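Local coordinates for conserved hypothetical protein (Caulobacter vibrioides, PDB 1XFJ) that probably acts as a purine nucleoside phosphorylase of the YfiH/LACC1 family, splitting inosine and methylthioadenosine with phosphate and deaminating adenosine, at residues Pro7-Pro12 with Val225-Arg230; Gly29-Gly34 with Arg56-Arg61; Gly140-Ala145 with Ala208-Arg213. All blocks are in the same frame, centred on the assembly; numbering follows the deposited sequence.

Interaction 1 (Pro7-Pro12 with Val225-Arg230); sequences PTVQSP and VGRDTR. With ACT (acetate ion), chain B.
Val-9 meets Val-225 with one methyl and Arg-227 with the other. Its CG1, anti to the backbone N (chi1 171°), reaches Val-225 CB at 3.9 Å and lies 4.1 Å from both Val-225 CG1 and Val-225 CG2, so it rests against the whole isopropyl group. Its CG2 turns toward the guanidinium, 3.7 Å from Arg-227 NH1, approaching obliquely. Ser-11 adds a looser touch, CB to Val-225 CG1 at 4.4 Å, while its OG caps Leu-13 N and bonds to Glu-223. The contact joins the two main sheets: the short strand 8-9 is one outermost strand of the five-stranded sheet, and Val-225 follows directly on strand 221-224, an edge strand of the six-stranded one. Phe-24 of the neighbouring strand 20-25 touches both valines. The Arg-227 chain is bent at chi2 and chi3, which folds the guanidinium back toward Val-9. An acetate ion, probably from the crystallisation liquor, lies at the edge of the Arg-227 guanidinium: NH2 of Arg-227 donates to acetate O at 3.2 Å (150°), whereas the bonds from Arg-227 NH1 to both acetate oxygens are weak. NE of Arg-227 forms a salt bridge with Glu-232, and Trp-235 makes a cation-pi contact with the same group.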
loop_
_atom_site.group_PDB
_atom_site.type_symbol
_atom_site.label_atom_id
_atom_site.label_comp_id
_atom_site.label_asym_id
_atom_site.label_seq_id
_atom_site.Cartn_x
_atom_site.Cartn_y
_atom_site.Cartn_z
ATOM N N PRO A 7 1.716 -13.981 -9.731
ATOM C CA PRO A 7 1.219 -12.898 -10.580
ATOM C C PRO A 7 1.461 -11.578 -9.856
ATOM O O PRO A 7 1.310 -11.494 -8.633
ATOM C CB PRO A 7 -0.270 -13.207 -10.702
ATOM C CG PRO A 7 -0.309 -14.705 -10.603
ATOM C CD PRO A 7 0.648 -14.961 -9.460
ATOM N N THR A 8 1.841 -10.546 -10.597
ATOM C CA THR A 8 2.088 -9.257 -9.973
ATOM C C THR A 8 1.704 -8.111 -10.878
ATOM O O THR A 8 1.575 -8.271 -12.092
ATOM C CB THR A 8 3.584 -9.057 -9.622
ATOM O OG1 THR A 8 4.356 -9.031 -10.830
ATOM C CG2 THR A 8 4.091 -10.181 -8.728
ATOM N N VAL A 9 1.500 -6.953 -10.264
ATOM C CA VAL A 9 1.210 -5.742 -11.004
ATOM C C VAL A 9 2.482 -4.935 -10.813
ATOM O O VAL A 9 2.904 -4.688 -9.685
ATOM C CB VAL A 9 0.030 -4.950 -10.406
ATOM C CG1 VAL A 9 -0.068 -3.590 -11.080
ATOM C CG2 VAL A 9 -1.267 -5.725 -10.597
ATOM N N GLN A 10 3.119 -4.557 -11.909
ATOM C CA GLN A 10 4.335 -3.771 -11.807
ATOM C C GLN A 10 4.175 -2.468 -12.553
ATOM O O GLN A 10 3.372 -2.367 -13.481
ATOM C CB GLN A 10 5.522 -4.550 -12.358
ATOM C CG GLN A 10 5.966 -5.684 -11.462
ATOM C CD GLN A 10 7.206 -6.359 -11.987
ATOM O OE1 GLN A 10 7.209 -6.898 -13.094
ATOM N NE2 GLN A 10 8.274 -6.331 -11.201
ATOM N N SER A 11 4.945 -1.471 -12.130
ATOM C CA SER A 11 4.911 -0.145 -12.727
ATOM C C SER A 11 6.130 0.141 -13.594
ATOM O O SER A 11 7.261 -0.178 -13.222
ATOM C CB SER A 11 4.834 0.917 -11.632
ATOM O OG SER A 11 5.137 2.196 -12.160
ATOM N N PRO A 12 5.912 0.749 -14.771
ATOM C CA PRO A 12 7.026 1.073 -15.665
ATOM C C PRO A 12 8.005 2.033 -14.992
ATOM O O PRO A 12 9.191 2.059 -15.321
ATOM C CB PRO A 12 6.326 1.706 -16.866
ATOM C CG PRO A 12 5.035 0.969 -16.917
ATOM C CD PRO A 12 4.620 0.928 -15.458
ATOM N N VAL A 225 -1.170 2.722 -10.755
ATOM C CA VAL A 225 -1.238 1.598 -11.685
ATOM C C VAL A 225 -2.630 1.424 -12.290
ATOM O O VAL A 225 -2.817 0.643 -13.223
ATOM C CB VAL A 225 -0.805 0.281 -11.007
ATOM C CG1 VAL A 225 0.632 0.406 -10.525
ATOM C CG2 VAL A 225 -1.735 -0.050 -9.851
ATOM N N GLY A 226 -3.603 2.146 -11.747
ATOM C CA GLY A 226 -4.952 2.085 -12.279
ATOM C C GLY A 226 -5.700 0.767 -12.181
ATOM O O GLY A 226 -6.401 0.382 -13.119
ATOM N N ARG A 227 -5.553 0.069 -11.061
ATOM C CA ARG A 227 -6.259 -1.191 -10.852
ATOM C C ARG A 227 -7.188 -0.984 -9.654
ATOM O O ARG A 227 -6.756 -0.504 -8.604
ATOM C CB ARG A 227 -5.268 -2.334 -10.585
ATOM C CG ARG A 227 -4.322 -2.627 -11.755
ATOM C CD ARG A 227 -5.092 -3.044 -13.005
ATOM N NE ARG A 227 -5.714 -4.358 -12.853
ATOM C CZ ARG A 227 -5.081 -5.516 -13.021
ATOM N NH1 ARG A 227 -3.797 -5.535 -13.356
ATOM N NH2 ARG A 227 -5.731 -6.658 -12.845
ATOM N N ASP A 228 -8.462 -1.337 -9.826
ATOM C CA ASP A 228 -9.493 -1.159 -8.796
ATOM C C ASP A 228 -9.737 -2.451 -8.012
ATOM O O ASP A 228 -10.316 -3.401 -8.534
ATOM C CB ASP A 228 -10.796 -0.717 -9.471
ATOM C CG ASP A 228 -11.834 -0.207 -8.490
ATOM O OD1 ASP A 228 -11.839 -0.643 -7.324
ATOM O OD2 ASP A 228 -12.665 0.627 -8.904
ATOM N N THR A 229 -9.313 -2.471 -6.753
ATOM C CA THR A 229 -9.470 -3.653 -5.909
ATOM C C THR A 229 -10.917 -4.116 -5.756
ATOM O O THR A 229 -11.208 -5.312 -5.823
ATOM C CB THR A 229 -8.898 -3.399 -4.504
ATOM O OG1 THR A 229 -9.451 -2.186 -3.977
ATOM C CG2 THR A 229 -7.382 -3.280 -4.562
ATOM N N ARG A 230 -11.823 -3.167 -5.546
ATOM C CA ARG A 230 -13.231 -3.495 -5.362
ATOM C C ARG A 230 -13.882 -4.051 -6.620
ATOM O O ARG A 230 -14.693 -4.976 -6.555
ATOM C CB ARG A 230 -13.995 -2.251 -4.897
ATOM C CG ARG A 230 -15.478 -2.478 -4.614
ATOM C CD ARG A 230 -16.331 -2.265 -5.856
ATOM N NE ARG A 230 -17.758 -2.411 -5.578
ATOM C CZ ARG A 230 -18.391 -3.576 -5.482
ATOM N NH1 ARG A 230 -17.727 -4.714 -5.645
ATOM N NH2 ARG A 230 -19.691 -3.606 -5.218
HETATM C C ACT B . -2.326 -8.781 -13.454
HETATM O O ACT B . -3.499 -8.754 -13.902
HETATM O OXT ACT B . -1.376 -7.952 -13.650
HETATM C CH3 ACT B . -1.984 -9.952 -12.555
#

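Interaction 2 (Gly29-Gly34 with Arg56-Arg61); sequences GGVSKG and RARIAR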
loop_
_atom_site.group_PDB
_atom_site.type_symbol
_atom_site.label_atom_id
_atom_site.label_comp_id
_atom_site.label_asym_id
_atom_site.label_seq_id
_atom_site.Cartn_x
_atom_site.Cartn_y
_atom_site.Cartn_z
ATOM N N GLY A 29 -2.040 -17.064 -6.305
ATOM C CA GLY A 29 -0.743 -17.673 -6.061
ATOM C C GLY A 29 -0.466 -18.212 -4.669
ATOM O O GLY A 29 0.616 -18.753 -4.430
ATOM N N GLY A 30 -1.434 -18.085 -3.766
ATOM C CA GLY A 30 -1.248 -18.547 -2.398
ATOM C C GLY A 30 -1.879 -19.887 -2.060
ATOM O O GLY A 30 -2.177 -20.684 -2.947
ATOM N N VAL A 31 -2.090 -20.129 -0.767
ATOM C CA VAL A 31 -2.664 -21.391 -0.309
ATOM C C VAL A 31 -3.918 -21.248 0.551
ATOM O O VAL A 31 -4.552 -22.245 0.893
ATOM C CB VAL A 31 -1.625 -22.200 0.502
ATOM C CG1 VAL A 31 -0.392 -22.457 -0.342
ATOM C CG2 VAL A 31 -1.246 -21.447 1.766
ATOM N N SER A 32 -4.276 -20.019 0.902
ATOM C CA SER A 32 -5.448 -19.790 1.738
ATOM C C SER A 32 -6.751 -20.195 1.060
ATOM O O SER A 32 -6.850 -20.213 -0.170
ATOM C CB SER A 32 -5.505 -18.325 2.170
ATOM O OG SER A 32 -4.419 -18.037 3.032
ATOM N N LYS A 33 -7.748 -20.519 1.881
ATOM C CA LYS A 33 -9.043 -20.974 1.392
ATOM C C LYS A 33 -10.192 -20.017 1.682
ATOM O O LYS A 33 -10.050 -19.062 2.445
ATOM C CB LYS A 33 -9.374 -22.335 2.016
ATOM C CG LYS A 33 -8.318 -23.409 1.811
ATOM C CD LYS A 33 -8.332 -23.949 0.394
ATOM C CE LYS A 33 -7.463 -25.190 0.279
ATOM N NZ LYS A 33 -7.578 -25.832 -1.059
ATOM N N GLY A 34 -11.335 -20.299 1.064
ATOM C CA GLY A 34 -12.526 -19.494 1.264
ATOM C C GLY A 34 -12.403 -18.042 0.848
ATOM O O GLY A 34 -11.919 -17.730 -0.241
ATOM N N ARG A 56 3.210 -15.447 2.952
ATOM C CA ARG A 56 4.281 -14.478 3.154
ATOM C C ARG A 56 5.609 -15.049 2.659
ATOM O O ARG A 56 6.421 -14.336 2.074
ATOM C CB ARG A 56 4.399 -14.108 4.638
ATOM C CG ARG A 56 3.321 -13.160 5.136
ATOM C CD ARG A 56 3.440 -12.927 6.638
ATOM N NE ARG A 56 4.783 -12.497 7.014
ATOM C CZ ARG A 56 5.094 -11.272 7.424
ATOM N NH1 ARG A 56 4.156 -10.338 7.518
ATOM N NH2 ARG A 56 6.349 -10.980 7.736
ATOM N N ALA A 57 5.824 -16.340 2.891
ATOM C CA ALA A 57 7.060 -16.986 2.462
ATOM C C ALA A 57 7.152 -17.011 0.939
ATOM O O ALA A 57 8.226 -16.817 0.365
ATOM C CB ALA A 57 7.129 -18.399 3.018
ATOM N N ARG A 58 6.023 -17.248 0.280
ATOM C CA ARG A 58 6.008 -17.286 -1.177
ATOM C C ARG A 58 6.409 -15.936 -1.747
ATOM O O ARG A 58 7.170 -15.858 -2.717
ATOM C CB ARG A 58 4.620 -17.670 -1.682
ATOM C CG ARG A 58 4.229 -19.068 -1.262
ATOM C CD ARG A 58 2.976 -19.571 -1.947
ATOM N NE ARG A 58 2.851 -21.005 -1.703
ATOM C CZ ARG A 58 2.127 -21.843 -2.435
ATOM N NH1 ARG A 58 1.434 -21.405 -3.477
ATOM N NH2 ARG A 58 2.122 -23.132 -2.134
ATOM N N ILE A 59 5.894 -14.875 -1.140
ATOM C CA ILE A 59 6.204 -13.526 -1.586
ATOM C C ILE A 59 7.677 -13.227 -1.336
ATOM O O ILE A 59 8.358 -12.666 -2.196
ATOM C CB ILE A 59 5.314 -12.494 -0.864
ATOM C CG1 ILE A 59 3.883 -12.604 -1.395
ATOM C CG2 ILE A 59 5.858 -11.085 -1.071
ATOM C CD1 ILE A 59 2.883 -11.721 -0.676
ATOM N N ALA A 60 8.169 -13.611 -0.163
ATOM C CA ALA A 60 9.569 -13.390 0.175
ATOM C C ALA A 60 10.451 -14.116 -0.837
ATOM O O ALA A 60 11.478 -13.592 -1.265
ATOM C CB ALA A 60 9.856 -13.901 1.586
ATOM N N ARG A 61 10.041 -15.320 -1.227
ATOM C CA ARG A 61 10.805 -16.103 -2.194
ATOM C C ARG A 61 10.803 -15.461 -3.583
ATOM O O ARG A 61 11.774 -15.588 -4.335
ATOM C CB ARG A 61 10.250 -17.528 -2.283
ATOM C CG ARG A 61 11.127 -18.468 -3.089
ATOM C CD ARG A 61 12.469 -18.671 -2.402
ATOM N NE ARG A 61 13.395 -19.459 -3.212
ATOM C CZ ARG A 61 13.922 -19.046 -4.360
ATOM N NH1 ARG A 61 13.617 -17.848 -4.841
ATOM N NH2 ARG A 61 14.755 -19.833 -5.031
#
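Arg-58 presents an edge of its guanidinium to the carbonyl of Gly-29 and one face to Val-31. NH1 of Arg-58 donates to Gly-29 O at 2.9 Å with an N-H...O angle of 153°. The oxygen lies in the guanidinium plane, only 9° out of it, but from the carbonyl's side the donor sits above the peptide plane rather than on a lone pair. Over the face stands Val-31 CG1, offset toward the rim; its approach to NH2 of Arg-58, 3.2 Å, is unusually short, and the exact spacing is doubtful. The two side chains cross obliquely. From CG to NE the arginine is extended, which carries the guanidinium from the helix out to the loop. NE of Arg-58 is engaged by Glu-54, one turn earlier on the same helix, in a salt bridge that helps to hold the plane in this orientation. Val-31 also packs on Asp-51 and Glu-54, and its backbone N bonds to Asn-55 OD1. The arrangement is a surface attachment of the loop after strand 20-25 to helix 49-62, and Val-31 belongs, with Ser-32, to a classic beta bulge opposite Ser-38.

Interaction 3 (Gly140-Ala145 with Ala208-Arg213); sequences GVVQSA and AFVLDR
This is a small, buried helix-to-helix contact between the start of helix 141-151 and the middle of helix 206-216, made by apolar atoms with no hydrogen bond across it. CG2 of Val-142 lies 3.9 Å from Arg-213 CB and 4.3 Å from Val-210 CG1, bridging two residues one turn apart on the facing helix. The other methyl, CG1, points opposite the backbone N (chi1 176°) and passes close to the backbone of Arg-213, 4.0 Å from its carbonyl C. The nearest CA atoms of the two segments are those of Val-142 and Arg-213, 6.3 Å apart.

Of its side chain, Arg-213 brings only CB against Val-142. Bends at chi2 and chi3 lead the rest away, the two side chains crossing at about a right angle. The guanidinium turns back along its own helix to Asp-212: NH2 of Arg-213 donates to Asp-212 OD2 at 2.9 Å, on the syn side but tilted 28° from the carboxylate plane, with the weaker NE bond reaching the same oxygen. Asp-212 OD1 forms a second salt bridge with Arg-191, so both carboxylate oxygens are engaged.

Val-210 also packs on Val-163, Ala-115 and Val-117, which places helix 206-216 against strands 160-163 and 115-121. Helix 206-216 thus covers the six-stranded mixed sheet with helix 141-151 packed beside it, consistent with the layered alpha-beta-beta-alpha build of this protein.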
loop_
_atom_site.group_PDB
_atom_site.type_symbol
_atom_site.label_atom_id
_atom_site.label_comp_id
_atom_site.label_asym_id
_atom_site.label_seq_id
_atom_site.Cartn_x
_atom_site.Cartn_y
_atom_site.Cartn_z
ATOM N N GLY A 140 -1.073 12.675 6.575
ATOM C CA GLY A 140 0.298 12.882 6.131
ATOM C C GLY A 140 1.263 11.705 6.095
ATOM O O GLY A 140 2.480 11.904 6.203
ATOM N N VAL A 141 0.757 10.489 5.925
ATOM C CA VAL A 141 1.648 9.334 5.882
ATOM C C VAL A 141 2.620 9.404 4.703
ATOM O O VAL A 141 3.750 8.925 4.800
ATOM C CB VAL A 141 0.871 7.994 5.810
ATOM C CG1 VAL A 141 0.157 7.851 4.475
ATOM C CG2 VAL A 141 1.832 6.833 6.039
ATOM N N VAL A 142 2.191 9.996 3.591
ATOM C CA VAL A 142 3.072 10.107 2.430
ATOM C C VAL A 142 4.248 11.031 2.742
ATOM O O VAL A 142 5.402 10.670 2.526
ATOM C CB VAL A 142 2.324 10.640 1.186
ATOM C CG1 VAL A 142 3.307 10.829 0.028
ATOM C CG2 VAL A 142 1.231 9.666 0.780
ATOM N N GLN A 143 3.956 12.221 3.261
ATOM C CA GLN A 143 5.016 13.162 3.598
ATOM C C GLN A 143 5.924 12.549 4.663
ATOM O O GLN A 143 7.136 12.758 4.649
ATOM C CB GLN A 143 4.419 14.475 4.116
ATOM C CG GLN A 143 5.444 15.561 4.454
ATOM C CD GLN A 143 6.209 16.072 3.238
ATOM O OE1 GLN A 143 7.371 15.712 3.016
ATOM N NE2 GLN A 143 5.557 16.911 2.441
ATOM N N SER A 144 5.336 11.784 5.580
ATOM C CA SER A 144 6.112 11.154 6.645
ATOM C C SER A 144 7.118 10.149 6.092
ATOM O O SER A 144 8.280 10.120 6.511
ATOM C CB SER A 144 5.189 10.448 7.638
ATOM O OG SER A 144 5.954 9.785 8.633
ATOM N N ALA A 145 6.665 9.327 5.148
ATOM C CA ALA A 145 7.526 8.326 4.535
ATOM C C ALA A 145 8.661 9.019 3.787
ATOM O O ALA A 145 9.812 8.581 3.844
ATOM C CB ALA A 145 6.720 7.453 3.583
ATOM N N ALA A 208 -6.058 9.550 -6.712
ATOM C CA ALA A 208 -5.745 10.906 -7.145
ATOM C C ALA A 208 -5.324 11.749 -5.946
ATOM O O ALA A 208 -4.422 12.585 -6.048
ATOM C CB ALA A 208 -6.947 11.530 -7.848
ATOM N N PHE A 209 -5.965 11.528 -4.803
ATOM C CA PHE A 209 -5.615 12.287 -3.610
ATOM C C PHE A 209 -4.208 11.916 -3.154
ATOM O O PHE A 209 -3.427 12.778 -2.761
ATOM C CB PHE A 209 -6.593 12.012 -2.471
ATOM C CG PHE A 209 -6.272 12.776 -1.219
ATOM C CD1 PHE A 209 -6.458 14.154 -1.166
ATOM C CD2 PHE A 209 -5.739 12.129 -0.109
ATOM C CE1 PHE A 209 -6.115 14.880 -0.026
ATOM C CE2 PHE A 209 -5.391 12.845 1.037
ATOM C CZ PHE A 209 -5.578 14.222 1.078
ATOM N N VAL A 210 -3.893 10.625 -3.201
ATOM C CA VAL A 210 -2.571 10.159 -2.801
ATOM C C VAL A 210 -1.497 10.699 -3.749
ATOM O O VAL A 210 -0.393 11.033 -3.316
ATOM C CB VAL A 210 -2.518 8.620 -2.775
ATOM C CG1 VAL A 210 -1.111 8.144 -2.453
ATOM C CG2 VAL A 210 -3.500 8.095 -1.732
ATOM N N LEU A 211 -1.817 10.783 -5.039
ATOM C CA LEU A 211 -0.859 11.318 -6.007
ATOM C C LEU A 211 -0.610 12.787 -5.677
ATOM O O LEU A 211 0.503 13.290 -5.840
ATOM C CB LEU A 211 -1.389 11.172 -7.437
ATOM C CG LEU A 211 -1.310 9.757 -8.027
ATOM C CD1 LEU A 211 -2.086 9.697 -9.336
ATOM C CD2 LEU A 211 0.149 9.368 -8.248
ATOM N N ASP A 212 -1.650 13.467 -5.198
ATOM C CA ASP A 212 -1.534 14.873 -4.819
ATOM C C ASP A 212 -0.612 14.994 -3.603
ATOM O O ASP A 212 0.175 15.935 -3.502
ATOM C CB ASP A 212 -2.910 15.455 -4.476
ATOM C CG ASP A 212 -2.822 16.855 -3.881
ATOM O OD1 ASP A 212 -2.531 17.810 -4.630
ATOM O OD2 ASP A 212 -3.038 16.995 -2.660
ATOM N N ARG A 213 -0.716 14.041 -2.680
ATOM C CA ARG A 213 0.122 14.060 -1.486
ATOM C C ARG A 213 1.583 13.853 -1.882
ATOM O O ARG A 213 2.482 14.493 -1.331
ATOM C CB ARG A 213 -0.313 12.971 -0.497
ATOM C CG ARG A 213 -1.695 13.177 0.122
ATOM C CD ARG A 213 -1.765 14.441 0.969
ATOM N NE ARG A 213 -1.895 15.655 0.163
ATOM C CZ ARG A 213 -1.835 16.887 0.660
ATOM N NH1 ARG A 213 -1.642 17.070 1.961
ATOM N NH2 ARG A 213 -1.973 17.937 -0.138
#

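How the interactions relate
Interactions 2 and 3 lie on opposite sides of the chain's centre, their centres about 29 Å apart and their nearest atoms about 17 Å apart. Interaction 1 falls about 18 Å, centre to centre, from each of them. It touches neither: the nearest atoms are about 5 Å from interaction 2 and about 7 Å from interaction 3. In sequence, 7-12 and 225-230 enclose both other contacts, and interaction 2 closes before interaction 3 begins. Strand 160-163 links interactions 1 and 3, since Val-225 touches Val-162 on the strand that also meets helix 206-216. Helix 49-62 links interactions 1 and 2, with Thr-8 touching Trp-62 near its end.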